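Local coordinates for protein putative polyketide synthase (Brevibacillus brevis, PDB 6HP2) that is the O-methyltransferase domain of a trans-AT polyketide synthase multienzyme that probably makes bacillaene, and binds S-adenosyl-L-homocysteine, the product form of its methyl donor, at residues 48-51 against 56-59; 71-74 against 79-82. All blocks are in the same frame, centred on the assembly; numbering follows the deposited sequence.

Contact 1 of 2, residues 48-51 against 56-59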
loop_
_atom_site.group_PDB
_atom_site.type_symbol
_atom_site.label_atom_id
_atom_site.label_comp_id
_atom_site.label_asym_id
_atom_site.label_seq_id
_atom_site.Cartn_x
_atom_site.Cartn_y
_atom_site.Cartn_z
ATOM N N CYS A 48 -3.177 -0.275 9.484
ATOM C CA CYS A 48 -4.590 -0.383 9.155
ATOM C C CYS A 48 -5.302 0.766 9.835
ATOM O O CYS A 48 -4.825 1.283 10.854
ATOM C CB CYS A 48 -5.187 -1.727 9.618
ATOM S SG CYS A 48 -5.327 -1.964 11.433
ATOM N N PRO A 49 -6.460 1.187 9.302
ATOM C CA PRO A 49 -7.174 2.335 9.857
ATOM C C PRO A 49 -8.265 2.033 10.885
ATOM O O PRO A 49 -9.111 1.196 10.596
ATOM C CB PRO A 49 -7.884 2.877 8.625
ATOM C CG PRO A 49 -8.297 1.639 7.930
ATOM C CD PRO A 49 -7.082 0.763 8.040
ATOM N N PHE A 50 -8.205 2.621 12.085
ATOM C CA PHE A 50 -9.260 2.521 13.093
ATOM C C PHE A 50 -10.105 3.789 13.015
ATOM O O PHE A 50 -9.549 4.884 13.021
ATOM C CB PHE A 50 -8.701 2.411 14.489
ATOM C CG PHE A 50 -8.300 0.995 14.900
ATOM C CD1 PHE A 50 -8.154 0.007 13.975
ATOM C CD2 PHE A 50 -8.038 0.692 16.224
ATOM C CE1 PHE A 50 -7.802 -1.275 14.350
ATOM C CE2 PHE A 50 -7.651 -0.561 16.588
ATOM C CZ PHE A 50 -7.545 -1.560 15.633
ATOM N N GLU A 51 -11.435 3.652 13.009
ATOM C CA GLU A 51 -12.325 4.831 13.017
ATOM C C GLU A 51 -12.168 5.634 14.296
ATOM O O GLU A 51 -12.298 6.875 14.291
ATOM C CB GLU A 51 -13.777 4.404 12.847
ATOM C CG GLU A 51 -14.086 3.776 11.472
ATOM C CD GLU A 51 -15.572 3.475 11.279
ATOM O OE1 GLU A 51 -16.382 3.805 12.178
ATOM O OE2 GLU A 51 -15.926 2.906 10.226
ATOM N N GLY A 56 -7.069 0.516 25.706
ATOM C CA GLY A 56 -6.546 -0.780 26.074
ATOM C C GLY A 56 -6.022 -1.606 24.914
ATOM O O GLY A 56 -5.171 -2.476 25.119
ATOM N N PHE A 57 -6.516 -1.367 23.704
ATOM C CA PHE A 57 -6.041 -2.102 22.549
ATOM C C PHE A 57 -4.601 -1.699 22.242
ATOM O O PHE A 57 -4.304 -0.530 22.001
ATOM C CB PHE A 57 -6.931 -1.833 21.347
ATOM C CG PHE A 57 -6.820 -2.868 20.254
ATOM C CD1 PHE A 57 -5.835 -2.777 19.331
ATOM C CD2 PHE A 57 -7.714 -3.905 20.169
ATOM C CE1 PHE A 57 -5.720 -3.691 18.325
ATOM C CE2 PHE A 57 -7.621 -4.817 19.158
ATOM C CZ PHE A 57 -6.604 -4.698 18.216
ATOM N N SER A 58 -3.705 -2.650 22.269
ATOM C CA SER A 58 -2.299 -2.399 22.008
ATOM C C SER A 58 -1.917 -3.116 20.730
ATOM O O SER A 58 -1.807 -4.356 20.714
ATOM C CB SER A 58 -1.431 -2.894 23.164
ATOM O OG SER A 58 -0.073 -2.913 22.780
ATOM N N MET A 59 -1.715 -2.338 19.670
ATOM C CA MET A 59 -1.366 -2.902 18.381
ATOM C C MET A 59 -0.058 -3.670 18.460
ATOM O O MET A 59 0.069 -4.704 17.823
ATOM C CB MET A 59 -1.269 -1.803 17.318
ATOM C CG MET A 59 -0.986 -2.332 15.921
ATOM S SD MET A 59 -2.424 -3.298 15.314
ATOM C CE MET A 59 -3.566 -1.964 14.964
#
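Met59 reaches across to Cys48 and Phe50 with its terminal methyl group. Its CB carries CG anti to the backbone N (chi1 -177°), and bends at the next two torsions bring SD and then CE across to the facing segment 48-51. Along this path CB, CG and SD stay short of the facing segment, and CE does all the touching. It lies 3.9 Å from Cys48 SG, the sulfur being directed by a first torsion that places it between the backbone N and the carbonyl carbon. The same methyl is 4.1 Å from Phe50 CZ, approaching that ring obliquely.

Beside the methionine the two phenylalanines form a T-shaped pair. The edge of Phe50 points at the face of Phe57, with ring centroids 5.4 Å apart and planes inclined at 69°. Phe50 CE2 lies over the Phe57 ring toward its rim, 4.0 Å from Phe57 CD1, and Phe50 CZ is 3.9 Å from Phe57 CE1. The nearest CA atoms, those of Cys48 and Met59, are 10.1 Å apart, so the two pieces of backbone meet through side chains alone.

The contact closes a loop that doubles back just ahead of helix 59-64, whose N-cap is Ser58. Helix 242-249 borders this apolar cluster, its Ala248 touching both Phe50 and Met59 while Asn247 ND2 bonds to Phe50 O. Cys48 packs on Val76 of helix 70-88, which places the loop between these helices.

Contact 2 of 2, residues 71-74 against 79-82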
loop_
_atom_site.group_PDB
_atom_site.type_symbol
_atom_site.label_atom_id
_atom_site.label_comp_id
_atom_site.label_asym_id
_atom_site.label_seq_id
_atom_site.Cartn_x
_atom_site.Cartn_y
_atom_site.Cartn_z
ATOM N N LEU A 71 -7.889 -13.432 17.960
ATOM C CA LEU A 71 -9.161 -12.824 17.606
ATOM C C LEU A 71 -9.014 -11.318 17.451
ATOM O O LEU A 71 -9.673 -10.688 16.589
ATOM C CB LEU A 71 -10.217 -13.144 18.678
ATOM C CG LEU A 71 -10.634 -14.616 18.786
ATOM C CD1 LEU A 71 -11.602 -14.793 19.930
ATOM C CD2 LEU A 71 -11.260 -15.011 17.453
ATOM N N GLU A 72 -8.152 -10.728 18.275
ATOM C CA GLU A 72 -7.790 -9.340 18.063
ATOM C C GLU A 72 -7.096 -9.181 16.729
ATOM O O GLU A 72 -7.284 -8.168 16.025
ATOM C CB GLU A 72 -6.925 -8.817 19.205
ATOM C CG GLU A 72 -7.569 -8.777 20.569
ATOM C CD GLU A 72 -7.542 -10.128 21.335
ATOM O OE1 GLU A 72 -7.018 -11.136 20.813
ATOM O OE2 GLU A 72 -8.079 -10.153 22.452
ATOM N N ARG A 73 -6.318 -10.192 16.337
ATOM C CA ARG A 73 -5.647 -10.117 15.058
ATOM C C ARG A 73 -6.650 -10.227 13.919
ATOM O O ARG A 73 -6.433 -9.660 12.843
ATOM C CB ARG A 73 -4.573 -11.213 14.952
ATOM C CG ARG A 73 -3.661 -11.073 13.707
ATOM C CD ARG A 73 -2.778 -9.830 13.756
ATOM N NE ARG A 73 -2.017 -9.554 12.526
ATOM C CZ ARG A 73 -2.549 -9.117 11.379
ATOM N NH1 ARG A 73 -3.858 -8.950 11.268
ATOM N NH2 ARG A 73 -1.780 -8.863 10.323
ATOM N N GLU A 74 -7.769 -10.919 14.145
ATOM C CA GLU A 74 -8.856 -10.923 13.168
ATOM C C GLU A 74 -9.476 -9.539 13.029
ATOM O O GLU A 74 -9.879 -9.148 11.926
ATOM C CB GLU A 74 -9.909 -11.968 13.568
ATOM C CG GLU A 74 -11.052 -12.188 12.641
ATOM C CD GLU A 74 -12.115 -13.113 13.259
ATOM O OE1 GLU A 74 -13.280 -12.678 13.410
ATOM O OE2 GLU A 74 -11.780 -14.270 13.610
ATOM N N LYS A 79 -9.736 -4.593 9.205
ATOM C CA LYS A 79 -9.427 -3.225 8.847
ATOM C C LYS A 79 -8.421 -3.165 7.729
ATOM O O LYS A 79 -8.472 -2.251 6.900
ATOM C CB LYS A 79 -8.937 -2.465 10.091
ATOM C CG LYS A 79 -10.012 -2.486 11.235
ATOM C CD LYS A 79 -11.267 -1.755 10.711
ATOM C CE LYS A 79 -12.244 -1.436 11.845
ATOM N NZ LYS A 79 -13.169 -2.555 12.139
ATOM N N GLN A 80 -7.501 -4.106 7.684
ATOM C CA GLN A 80 -6.592 -4.209 6.535
ATOM C C GLN A 80 -7.357 -4.492 5.259
ATOM O O GLN A 80 -7.047 -3.929 4.201
ATOM C CB GLN A 80 -5.564 -5.315 6.793
ATOM C CG GLN A 80 -4.590 -4.896 7.896
ATOM C CD GLN A 80 -3.630 -5.951 8.231
ATOM O OE1 GLN A 80 -4.026 -7.094 8.450
ATOM N NE2 GLN A 80 -2.348 -5.605 8.259
ATOM N N VAL A 81 -8.354 -5.371 5.340
ATOM C CA VAL A 81 -9.192 -5.616 4.187
ATOM C C VAL A 81 -9.992 -4.355 3.837
ATOM O O VAL A 81 -10.164 -4.020 2.671
ATOM C CB VAL A 81 -10.112 -6.808 4.470
ATOM C CG1 VAL A 81 -11.182 -6.885 3.399
ATOM C CG2 VAL A 81 -9.264 -8.152 4.551
ATOM N N GLU A 82 -10.577 -3.713 4.832
ATOM C CA GLU A 82 -11.429 -2.556 4.558
ATOM C C GLU A 82 -10.647 -1.495 3.791
ATOM O O GLU A 82 -11.134 -0.922 2.814
ATOM C CB GLU A 82 -11.941 -1.987 5.874
ATOM C CG GLU A 82 -12.748 -0.652 5.697
ATOM C CD GLU A 82 -12.894 0.077 7.029
ATOM O OE1 GLU A 82 -13.854 -0.272 7.737
ATOM O OE2 GLU A 82 -12.029 0.954 7.372
#
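Arg73 starts with CG anti to its own N and bends at chi2 (67°), which sends the guanidinium along helix 70-88 toward Gln80, although its CB points away from segment 79-82. Gln80 has CG beside its backbone N and is extended beyond it; the two side chains cross at about a right angle, with the guanidinium and amide planes 60° apart. Gln80 OE1 lies near the guanidinium plane, at its edge, and takes two weak hydrogen bonds: one from Arg73 NH1 at 3.4 Å, the other from Arg73 NH2 at the same distance. Both are long and bent well away from straight.

The amide's firmer bond is on its other atom, where Gln80 NE2 donates to Thr46 O, with a weaker bond to Tyr44 O. This probably fixes which way the amide is flipped and so presents OE1 to the arginine. The Arg73 side chain also touches Val62 and Ile63 of helix 59-64.

Spaced seven residues apart, the pair is an i, i+7 side-chain bridge spanning two turns of one alpha-helix. At its Gln80 end it borders the cofactor site, the glutamine side chain being about 4 Å from that of Arg84, which binds S-adenosyl-L-homocysteine.

How the contacts relate
Contact 1 is buried and apolar, built of a methionine methyl, a thiol and two aromatic rings, whereas contact 2 is partly buried and polar, with one amide oxygen shared by two arginine nitrogens. The first joins an irregular loop to its own continuation at the start of helix 59-64; the second links residues two turns apart on a single helix. Their centres are about 10 Å apart and they touch directly: Cys48 CB packs 3.7 Å from Gln80 CG, and Pro49 CD lies 3.5 Å from Lys79 O. The loop of contact 1 therefore rests on the helix of contact 2, while helix 59-64 begins in contact 1 and touches Arg73 of contact 2.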